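Local coordinates for protein insect group II chitinase (Ostrinia furnacalis, PDB 5Y2A) that hydrolyses the beta-1,4-glycosidic bonds of chitin as a family 18 glycoside hydrolase, probably contributing to chitin breakdown in the insect, at residues R2-C7 against L187-L192; L42-L47 against Y91-N96; A236-L241 against M335-S340. All coordinates share one frame; numbering follows the deposited sequence.

Contact 1. Residues R2-C7 against L187-L192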
loop_
_atom_site.group_PDB
_atom_site.type_symbol
_atom_site.label_atom_id
_atom_site.label_comp_id
_atom_site.label_asym_id
_atom_site.label_seq_id
_atom_site.Cartn_x
_atom_site.Cartn_y
_atom_site.Cartn_z
ATOM N N ARG A 2 20.975 -17.255 -27.885
ATOM C CA ARG A 2 19.835 -17.008 -28.800
ATOM C C ARG A 2 18.620 -16.410 -28.080
ATOM O O ARG A 2 18.035 -15.540 -28.581
ATOM C CB ARG A 2 19.323 -18.237 -29.552
ATOM C CG ARG A 2 18.300 -17.964 -30.639
ATOM C CD ARG A 2 17.781 -19.278 -31.274
ATOM N NE ARG A 2 17.101 -19.130 -32.547
ATOM C CZ ARG A 2 15.939 -19.690 -32.868
ATOM N NH1 ARG A 2 15.304 -20.436 -31.998
ATOM N NH2 ARG A 2 15.391 -19.497 -34.051
ATOM N N PHE A 3 18.280 -16.932 -26.920
ATOM C CA PHE A 3 17.140 -16.412 -26.172
ATOM C C PHE A 3 17.604 -15.936 -24.805
ATOM O O PHE A 3 18.437 -16.582 -24.163
ATOM C CB PHE A 3 16.022 -17.457 -26.009
ATOM C CG PHE A 3 15.354 -17.842 -27.304
ATOM C CD1 PHE A 3 14.535 -16.943 -27.968
ATOM C CD2 PHE A 3 15.558 -19.096 -27.859
ATOM C CE1 PHE A 3 13.927 -17.285 -29.161
ATOM C CE2 PHE A 3 14.953 -19.446 -29.057
ATOM C CZ PHE A 3 14.138 -18.542 -29.707
ATOM N N LYS A 4 17.070 -14.802 -24.368
ATOM C CA LYS A 4 17.383 -14.272 -23.051
ATOM C C LYS A 4 16.373 -14.755 -22.016
ATOM O O LYS A 4 15.204 -15.002 -22.324
ATOM C CB LYS A 4 17.397 -12.739 -23.076
ATOM C CG LYS A 4 18.386 -12.132 -24.064
ATOM C CD LYS A 4 18.331 -10.597 -24.018
ATOM C CE LYS A 4 19.449 -9.970 -24.850
ATOM N NZ LYS A 4 19.355 -10.350 -26.288
ATOM N N VAL A 5 16.841 -14.913 -20.779
ATOM C CA VAL A 5 15.958 -15.082 -19.627
ATOM C C VAL A 5 16.325 -13.957 -18.670
ATOM O O VAL A 5 17.370 -14.001 -18.008
ATOM C CB VAL A 5 16.079 -16.459 -18.972
ATOM C CG1 VAL A 5 15.139 -16.555 -17.764
ATOM C CG2 VAL A 5 15.749 -17.557 -19.978
ATOM N N VAL A 6 15.492 -12.925 -18.628
ATOM C CA VAL A 6 15.767 -11.705 -17.880
ATOM C C VAL A 6 15.076 -11.832 -16.528
ATOM O O VAL A 6 13.843 -11.885 -16.458
ATOM C CB VAL A 6 15.285 -10.464 -18.648
ATOM C CG1 VAL A 6 15.503 -9.190 -17.833
ATOM C CG2 VAL A 6 15.996 -10.372 -19.999
ATOM N N CYS A 7 15.861 -11.879 -15.450
ATOM C CA CYS A 7 15.349 -12.147 -14.107
ATOM C C CYS A 7 15.333 -10.861 -13.297
ATOM O O CYS A 7 16.379 -10.229 -13.120
ATOM C CB CYS A 7 16.217 -13.170 -13.376
ATOM S SG CYS A 7 16.355 -14.806 -14.119
ATOM N N LEU A 187 17.585 0.116 -27.771
ATOM C CA LEU A 187 17.623 -0.728 -26.582
ATOM C C LEU A 187 18.161 -2.113 -26.917
ATOM O O LEU A 187 17.892 -2.650 -27.995
ATOM C CB LEU A 187 16.230 -0.854 -25.963
ATOM C CG LEU A 187 15.612 0.442 -25.449
ATOM C CD1 LEU A 187 14.172 0.196 -25.013
ATOM C CD2 LEU A 187 16.435 1.011 -24.297
ATOM N N ASP A 188 18.918 -2.693 -25.977
ATOM C CA ASP A 188 19.392 -4.064 -26.139
ATOM C C ASP A 188 18.257 -5.073 -26.016
ATOM O O ASP A 188 18.325 -6.154 -26.611
ATOM C CB ASP A 188 20.489 -4.373 -25.121
ATOM C CG ASP A 188 21.760 -3.578 -25.381
ATOM O OD1 ASP A 188 22.453 -3.865 -26.381
ATOM O OD2 ASP A 188 22.066 -2.668 -24.589
ATOM N N TRP A 189 17.226 -4.756 -25.237
ATOM C CA TRP A 189 15.991 -5.528 -25.263
ATOM C C TRP A 189 14.877 -4.680 -24.676
ATOM O O TRP A 189 15.120 -3.701 -23.962
ATOM C CB TRP A 189 16.118 -6.873 -24.522
ATOM C CG TRP A 189 16.378 -6.768 -23.043
ATOM C CD1 TRP A 189 15.446 -6.698 -22.046
ATOM C CD2 TRP A 189 17.658 -6.746 -22.401
ATOM N NE1 TRP A 189 16.070 -6.619 -20.820
ATOM C CE2 TRP A 189 17.427 -6.646 -21.012
ATOM C CE3 TRP A 189 18.979 -6.789 -22.867
ATOM C CZ2 TRP A 189 18.467 -6.583 -20.084
ATOM C CZ3 TRP A 189 20.012 -6.727 -21.943
ATOM C CH2 TRP A 189 19.749 -6.628 -20.567
ATOM N N ILE A 190 13.651 -5.056 -25.018
ATOM C CA ILE A 190 12.443 -4.414 -24.518
ATOM C C ILE A 190 11.689 -5.462 -23.716
ATOM O O ILE A 190 11.227 -6.464 -24.275
ATOM C CB ILE A 190 11.578 -3.862 -25.658
ATOM C CG1 ILE A 190 12.303 -2.728 -26.385
ATOM C CG2 ILE A 190 10.243 -3.392 -25.141
ATOM C CD1 ILE A 190 11.662 -2.375 -27.698
ATOM N N SER A 191 11.571 -5.251 -22.412
ATOM C CA SER A 191 10.843 -6.180 -21.554
ATOM C C SER A 191 9.383 -5.741 -21.505
ATOM O O SER A 191 9.047 -4.746 -20.856
ATOM C CB SER A 191 11.453 -6.239 -20.155
ATOM O OG SER A 191 12.646 -7.022 -20.148
ATOM N N LEU A 192 8.520 -6.488 -22.185
ATOM C CA LEU A 192 7.091 -6.203 -22.147
ATOM C C LEU A 192 6.533 -6.614 -20.792
ATOM O O LEU A 192 6.659 -7.774 -20.392
ATOM C CB LEU A 192 6.376 -6.955 -23.265
ATOM C CG LEU A 192 6.930 -6.765 -24.680
ATOM C CD1 LEU A 192 6.202 -7.708 -25.630
ATOM C CD2 LEU A 192 6.779 -5.314 -25.129
HETATM O O HOH W 1 17.152 -8.924 -27.181
#
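Strands 4-7 and 189-192 face each other across the interior of the TIM barrel, their axes 10.1 Å apart and crossing at -60°. They are not neighbours in the barrel wall, so they meet through inward-pointing side chains. Trp-189 CB points toward strand 4-7, and with CG in the crowded position between the backbone N and the carbonyl carbon (chi1 64°) the indole lies broadside to that strand, presenting a face to it. Val-6 approaches it tip to tip: methyl CG2 sits over one face, 4.2 Å from the centroid of the Trp-189 five-membered ring and 24° off its normal, a CH-pi contact displaced toward the rim. The second methyl, Val-6 CG1, anti to the backbone N, comes 4.3 Å from Ser-191 OG. Lys-4 crosses the indole obliquely on its six-membered half, with CE 3.8 Å from Trp-189 CE3. The rings of His-34 and Trp-189 also meet, and Val-242 packs against both Val-6 and the indole. An alanine in place of Trp-189 would remove the whole indole and would probably deprive Val-6 and the Lys-4 hydrocarbon chain of their main partner across the barrel. The lysine bends at its last torsion and presents NZ to a water. That water accepts from Lys-4 NZ at 2.8 Å and donates to the backbone oxygen Asp-188 O at 3.1 Å, bridging the two segments.

Contact 2. Residues L42-L47 against Y91-N96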
loop_
_atom_site.group_PDB
_atom_site.type_symbol
_atom_site.label_atom_id
_atom_site.label_comp_id
_atom_site.label_asym_id
_atom_site.label_seq_id
_atom_site.Cartn_x
_atom_site.Cartn_y
_atom_site.Cartn_z
ATOM N N LEU A 42 14.816 7.711 -8.739
ATOM C CA LEU A 42 15.246 9.010 -9.236
ATOM C C LEU A 42 15.132 10.036 -8.115
ATOM O O LEU A 42 14.042 10.240 -7.570
ATOM C CB LEU A 42 14.396 9.440 -10.431
ATOM C CG LEU A 42 14.847 10.696 -11.183
ATOM C CD1 LEU A 42 16.156 10.419 -11.913
ATOM C CD2 LEU A 42 13.777 11.155 -12.158
ATOM N N ASP A 43 16.248 10.672 -7.763
ATOM C CA ASP A 43 16.192 11.732 -6.763
ATOM C C ASP A 43 15.298 12.866 -7.257
ATOM O O ASP A 43 15.477 13.377 -8.368
ATOM C CB ASP A 43 17.585 12.273 -6.454
ATOM C CG ASP A 43 17.577 13.242 -5.282
ATOM O OD1 ASP A 43 17.339 12.789 -4.143
ATOM O OD2 ASP A 43 17.752 14.457 -5.504
ATOM N N LYS A 44 14.336 13.259 -6.420
ATOM C CA LYS A 44 13.354 14.261 -6.821
ATOM C C LYS A 44 14.015 15.595 -7.135
ATOM O O LYS A 44 13.570 16.314 -8.040
ATOM C CB LYS A 44 12.315 14.433 -5.712
ATOM C CG LYS A 44 11.237 15.469 -5.988
ATOM C CD LYS A 44 10.458 15.784 -4.714
ATOM C CE LYS A 44 9.206 16.598 -5.000
ATOM N NZ LYS A 44 8.594 17.101 -3.735
ATOM N N GLU A 45 15.066 15.942 -6.398
ATOM C CA GLU A 45 15.729 17.233 -6.514
ATOM C C GLU A 45 16.808 17.242 -7.590
ATOM O O GLU A 45 16.791 18.092 -8.488
ATOM C CB GLU A 45 16.339 17.619 -5.165
ATOM C CG GLU A 45 15.317 17.740 -4.063
ATOM C CD GLU A 45 14.359 18.880 -4.318
ATOM O OE1 GLU A 45 14.790 19.889 -4.917
ATOM O OE2 GLU A 45 13.174 18.763 -3.938
ATOM N N GLU A 46 17.730 16.283 -7.531
ATOM C CA GLU A 46 18.873 16.269 -8.430
ATOM C C GLU A 46 18.584 15.594 -9.760
ATOM O O GLU A 46 19.352 15.782 -10.711
ATOM C CB GLU A 46 20.056 15.571 -7.753
ATOM C CG GLU A 46 20.464 16.217 -6.440
ATOM C CD GLU A 46 20.916 17.656 -6.609
ATOM O OE1 GLU A 46 21.350 18.022 -7.724
ATOM O OE2 GLU A 46 20.815 18.427 -5.626
ATOM N N LEU A 47 17.504 14.821 -9.844
ATOM C CA LEU A 47 17.140 14.079 -11.050
ATOM C C LEU A 47 18.294 13.191 -11.519
ATOM O O LEU A 47 18.671 13.183 -12.692
ATOM C CB LEU A 47 16.685 15.030 -12.157
ATOM C CG LEU A 47 15.508 15.956 -11.829
ATOM C CD1 LEU A 47 15.187 16.850 -13.010
ATOM C CD2 LEU A 47 14.270 15.176 -11.392
ATOM N N TYR A 91 10.214 12.233 -13.396
ATOM C CA TYR A 91 10.748 11.671 -14.633
ATOM C C TYR A 91 10.415 12.558 -15.827
ATOM O O TYR A 91 11.240 12.725 -16.731
ATOM C CB TYR A 91 10.224 10.252 -14.842
ATOM C CG TYR A 91 10.881 9.241 -13.932
ATOM C CD1 TYR A 91 12.066 8.611 -14.298
ATOM C CD2 TYR A 91 10.321 8.926 -12.700
ATOM C CE1 TYR A 91 12.674 7.690 -13.464
ATOM C CE2 TYR A 91 10.920 8.006 -11.859
ATOM C CZ TYR A 91 12.094 7.394 -12.245
ATOM O OH TYR A 91 12.697 6.484 -11.407
ATOM N N SER A 92 9.215 13.144 -15.845
ATOM C CA SER A 92 8.863 14.073 -16.916
ATOM C C SER A 92 9.743 15.314 -16.879
ATOM O O SER A 92 10.151 15.829 -17.930
ATOM C CB SER A 92 7.393 14.467 -16.810
ATOM O OG SER A 92 7.005 15.293 -17.895
ATOM N N ARG A 93 10.044 15.815 -15.677
ATOM C CA ARG A 93 10.931 16.965 -15.569
ATOM C C ARG A 93 12.329 16.621 -16.059
ATOM O O ARG A 93 13.011 17.475 -16.635
ATOM C CB ARG A 93 10.972 17.474 -14.124
ATOM C CG ARG A 93 9.642 18.055 -13.645
ATOM C CD ARG A 93 9.775 18.803 -12.321
ATOM N NE ARG A 93 10.025 17.945 -11.165
ATOM C CZ ARG A 93 11.208 17.809 -10.577
ATOM N NH1 ARG A 93 12.262 18.465 -11.041
ATOM N NH2 ARG A 93 11.338 17.014 -9.522
ATOM N N LEU A 94 12.762 15.376 -15.856
ATOM C CA LEU A 94 14.071 14.954 -16.346
ATOM C C LEU A 94 14.105 14.917 -17.871
ATOM O O LEU A 94 14.955 15.560 -18.500
ATOM C CB LEU A 94 14.435 13.585 -15.754
ATOM C CG LEU A 94 15.582 12.814 -16.414
ATOM C CD1 LEU A 94 16.886 13.585 -16.338
ATOM C CD2 LEU A 94 15.743 11.426 -15.782
ATOM N N VAL A 95 13.190 14.163 -18.492
ATOM C CA VAL A 95 13.323 13.912 -19.923
ATOM C C VAL A 95 12.992 15.143 -20.761
ATOM O O VAL A 95 13.425 15.228 -21.915
ATOM C CB VAL A 95 12.460 12.711 -20.369
ATOM C CG1 VAL A 95 12.802 11.464 -19.546
ATOM C CG2 VAL A 95 10.969 13.033 -20.304
ATOM N N ASN A 96 12.260 16.113 -20.213
ATOM C CA ASN A 96 11.885 17.307 -20.962
ATOM C C ASN A 96 12.879 18.451 -20.806
ATOM O O ASN A 96 12.625 19.546 -21.319
ATOM C CB ASN A 96 10.494 17.786 -20.542
ATOM C CG ASN A 96 9.385 16.968 -21.162
ATOM O OD1 ASN A 96 9.051 17.148 -22.333
ATOM N ND2 ASN A 96 8.790 16.076 -20.374
HETATM O O HOH W 2 14.240 19.153 -9.284
#
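Apolar packing joins segment 42-47 to helix 91-95. Leu-42, its CG anti to the backbone N, slides past Tyr-91 in the opposite direction and lays methyl CD2 over the middle of the phenol, 3.8 Å from the Tyr-91 ring centroid and 12° off the normal, a CH-pi contact. Its other methyl, Leu-42 CD1, meets Leu-94 CD2 at 4.0 Å. Leu-47 sends CD1 to within 4.0 Å of Leu-94 CA, and crosses Arg-93 at about a right angle, with CD2 3.9 Å from Arg-93 NH1.

The polar link is the Arg-93 guanidinium. Arg-93 NH2 donates to Lys-44 O at 2.8 Å, nearly straight at 162°, with the oxygen in the guanidinium plane. Arg-93 NH1 donates to a water 2.7 Å away, which in turn donates to Lys-44 O and Glu-45 O, while NE forms a salt bridge with Asp-89. Bonds from all three nitrogens fix the rotation of the group, which meets Lys-44 O edge-on. The turn itself is an Asx motif, Asp-43 OD2 accepting from Glu-46 N at 2.7 Å. Lys-44 NZ forms a salt bridge with Asp-274 of the second subunit.

Asp-85 accepts from Leu-42 N and is hydrogen-bonded to Tyr-91 OH. Tyr-91 also stacks on Trp-124, which lies in the DxxDxDxE signature of family 18, so this loop-to-helix packing belongs to the C-terminal, active-site end of the TIM barrel.

Contact 3. Residues A236-L241 against M335-S340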
loop_
_atom_site.group_PDB
_atom_site.type_symbol
_atom_site.label_atom_id
_atom_site.label_comp_id
_atom_site.label_asym_id
_atom_site.label_seq_id
_atom_site.Cartn_x
_atom_site.Cartn_y
_atom_site.Cartn_z
ATOM N N ALA A 236 8.627 -2.755 -33.814
ATOM C CA ALA A 236 9.637 -3.357 -32.956
ATOM C C ALA A 236 10.308 -4.545 -33.640
ATOM O O ALA A 236 9.650 -5.350 -34.306
ATOM C CB ALA A 236 9.013 -3.811 -31.634
ATOM N N ASP A 237 11.625 -4.639 -33.463
ATOM C CA ASP A 237 12.408 -5.816 -33.832
ATOM C C ASP A 237 11.995 -7.005 -32.965
ATOM O O ASP A 237 12.076 -6.925 -31.736
ATOM C CB ASP A 237 13.894 -5.492 -33.646
ATOM C CG ASP A 237 14.820 -6.655 -33.986
ATOM O OD1 ASP A 237 14.345 -7.763 -34.305
ATOM O OD2 ASP A 237 16.052 -6.455 -33.904
ATOM N N ARG A 238 11.556 -8.111 -33.586
ATOM C CA ARG A 238 11.076 -9.243 -32.791
ATOM C C ARG A 238 12.141 -9.748 -31.811
ATOM O O ARG A 238 11.817 -10.128 -30.678
ATOM C CB ARG A 238 10.666 -10.419 -33.691
ATOM C CG ARG A 238 9.425 -10.247 -34.537
ATOM C CD ARG A 238 9.212 -11.468 -35.458
ATOM N NE ARG A 238 7.888 -11.385 -36.074
ATOM C CZ ARG A 238 6.859 -12.172 -35.781
ATOM N NH1 ARG A 238 6.991 -13.132 -34.882
ATOM N NH2 ARG A 238 5.693 -11.992 -36.390
ATOM N N LYS A 239 13.418 -9.747 -32.222
ATOM C CA LYS A 239 14.479 -10.205 -31.332
ATOM C C LYS A 239 14.708 -9.274 -30.142
ATOM O O LYS A 239 15.437 -9.645 -29.219
ATOM C CB LYS A 239 15.811 -10.458 -32.075
ATOM C CG LYS A 239 15.760 -11.670 -33.015
ATOM C CD LYS A 239 15.261 -12.902 -32.271
ATOM C CE LYS A 239 16.176 -13.414 -31.163
ATOM N NZ LYS A 239 15.699 -14.737 -30.641
ATOM N N LYS A 240 14.225 -8.023 -30.213
ATOM C CA LYS A 240 14.347 -7.134 -29.059
ATOM C C LYS A 240 13.244 -7.344 -28.026
ATOM O O LYS A 240 13.386 -6.888 -26.886
ATOM C CB LYS A 240 14.323 -5.655 -29.496
ATOM C CG LYS A 240 15.524 -5.199 -30.327
ATOM C CD LYS A 240 16.820 -5.316 -29.553
ATOM C CE LYS A 240 17.993 -4.830 -30.394
ATOM N NZ LYS A 240 17.931 -3.367 -30.633
ATOM N N LEU A 241 12.160 -8.038 -28.385
ATOM C CA LEU A 241 11.019 -8.155 -27.487
ATOM C C LEU A 241 11.218 -9.310 -26.514
ATOM O O LEU A 241 11.471 -10.445 -26.920
ATOM C CB LEU A 241 9.727 -8.347 -28.279
ATOM C CG LEU A 241 9.337 -7.151 -29.150
ATOM C CD1 LEU A 241 8.059 -7.445 -29.927
ATOM C CD2 LEU A 241 9.183 -5.898 -28.283
ATOM N N MET A 335 7.453 -17.513 -32.062
ATOM C CA MET A 335 7.448 -16.164 -32.617
ATOM C C MET A 335 8.846 -15.618 -32.873
ATOM O O MET A 335 8.964 -14.513 -33.418
ATOM C CB MET A 335 6.696 -15.219 -31.671
ATOM C CG MET A 335 5.196 -15.441 -31.603
ATOM S SD MET A 335 4.326 -14.746 -33.019
ATOM C CE MET A 335 4.461 -13.007 -32.638
ATOM N N GLU A 336 9.893 -16.343 -32.474
ATOM C CA GLU A 336 11.280 -15.915 -32.668
ATOM C C GLU A 336 11.547 -14.556 -32.017
ATOM O O GLU A 336 12.143 -13.655 -32.613
ATOM C CB GLU A 336 11.638 -15.903 -34.159
ATOM C CG GLU A 336 11.400 -17.253 -34.833
ATOM C CD GLU A 336 11.652 -17.226 -36.329
ATOM O OE1 GLU A 336 12.408 -18.089 -36.818
ATOM O OE2 GLU A 336 11.085 -16.349 -37.017
ATOM N N LEU A 337 11.125 -14.425 -30.763
ATOM C CA LEU A 337 11.294 -13.186 -30.022
ATOM C C LEU A 337 12.653 -13.202 -29.322
ATOM O O LEU A 337 13.458 -14.114 -29.511
ATOM C CB LEU A 337 10.141 -13.002 -29.037
ATOM C CG LEU A 337 8.750 -13.059 -29.674
ATOM C CD1 LEU A 337 7.659 -12.878 -28.623
ATOM C CD2 LEU A 337 8.620 -12.014 -30.780
ATOM N N GLY A 338 12.916 -12.187 -28.493
ATOM C CA GLY A 338 14.211 -12.084 -27.837
ATOM C C GLY A 338 14.365 -12.941 -26.598
ATOM O O GLY A 338 15.488 -13.306 -26.230
ATOM N N GLY A 339 13.267 -13.257 -25.925
ATOM C CA GLY A 339 13.353 -14.098 -24.745
ATOM C C GLY A 339 12.161 -13.872 -23.831
ATOM O O GLY A 339 11.145 -13.310 -24.240
ATOM N N SER A 340 12.316 -14.333 -22.589
ATOM C CA SER A 340 11.285 -14.200 -21.570
ATOM C C SER A 340 11.841 -13.441 -20.375
ATOM O O SER A 340 13.046 -13.468 -20.108
ATOM C CB SER A 340 10.760 -15.572 -21.093
ATOM O OG SER A 340 10.080 -16.278 -22.122
#
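Two backbone carbonyls grip the ammonium of Lys-239: NZ donates to Leu-337 O at 2.6 Å, from above the carbonyl plane, and also to Arg-2 O. The bonds lie at the N-terminal end of the TIM barrel, where strands 241-254 and 339-343 start out as parallel neighbours and the second also pairs with strand 4-10. Lys-239 leaves its backbone pointing away from 335-340, and the bends at chi2 and chi3 curl the chain back so that CD passes Glu-336 O on the way to Leu-337.

Arg-238 reaches out straight from CG to NE instead. Its NH1 donates to Met-335 O at 2.8 Å, on a carbonyl lone pair and close to the guanidinium plane. Met-335, doubly bent, crosses the arginine at about a right angle, and its SD accepts a weak bond 3.6 Å from Arg-238 NH1. The carbonyl of Met-335 precedes Glu-336, whose positive phi (58°) forms the Schellman motif ending helix 322-334.

Asp-237 shapes the other side with an Asx turn, its OD1 accepting from Lys-239 N at 3.0 Å ahead of the short 3-10 turn 238-240. Backbone pairing then begins: Gly-338 N donates to Leu-241 O at 2.8 Å, and Gly-339 N adds a weak bond to the same Leu-241 O at 3.5 Å. Packing here is too tight for any side chain, since a CB on Gly-338 would fall 2.2 Å from Lys-239 O. Gly-339 needs to be glycine for its own backbone angles (phi 156°, psi -164°). Beside this pairing, the Arg-238 carbonyl oxygen receives a CA-H...O contact, with Leu-337 CA 3.2 Å from Arg-238 O.

Overall arrangement
Along the chain, contact 2 is nested within the loop that contact 1 closes, and contact 3 follows. Contacts 1 and 3 adjoin, their centres 8 Å apart, and share the barrel wall: strand 4-10 borders 339-343, which borders 241-254, which borders 189-192. They also touch directly, with Ile-190 N 2.6 Å from Lys-240 O, a probable hydrogen bond. Both lie near the N-terminal strand ends, contact 1 across the barrel interior and contact 3 in its wall, beside where 4-10 and 339-343 close the TIM barrel. Contact 2 stands apart, about 26 and 30 Å from contacts 1 and 3 between centres, joining the loop after strand 34-42 to helix 90-95 on the C-terminal side, which carries the active site in this family.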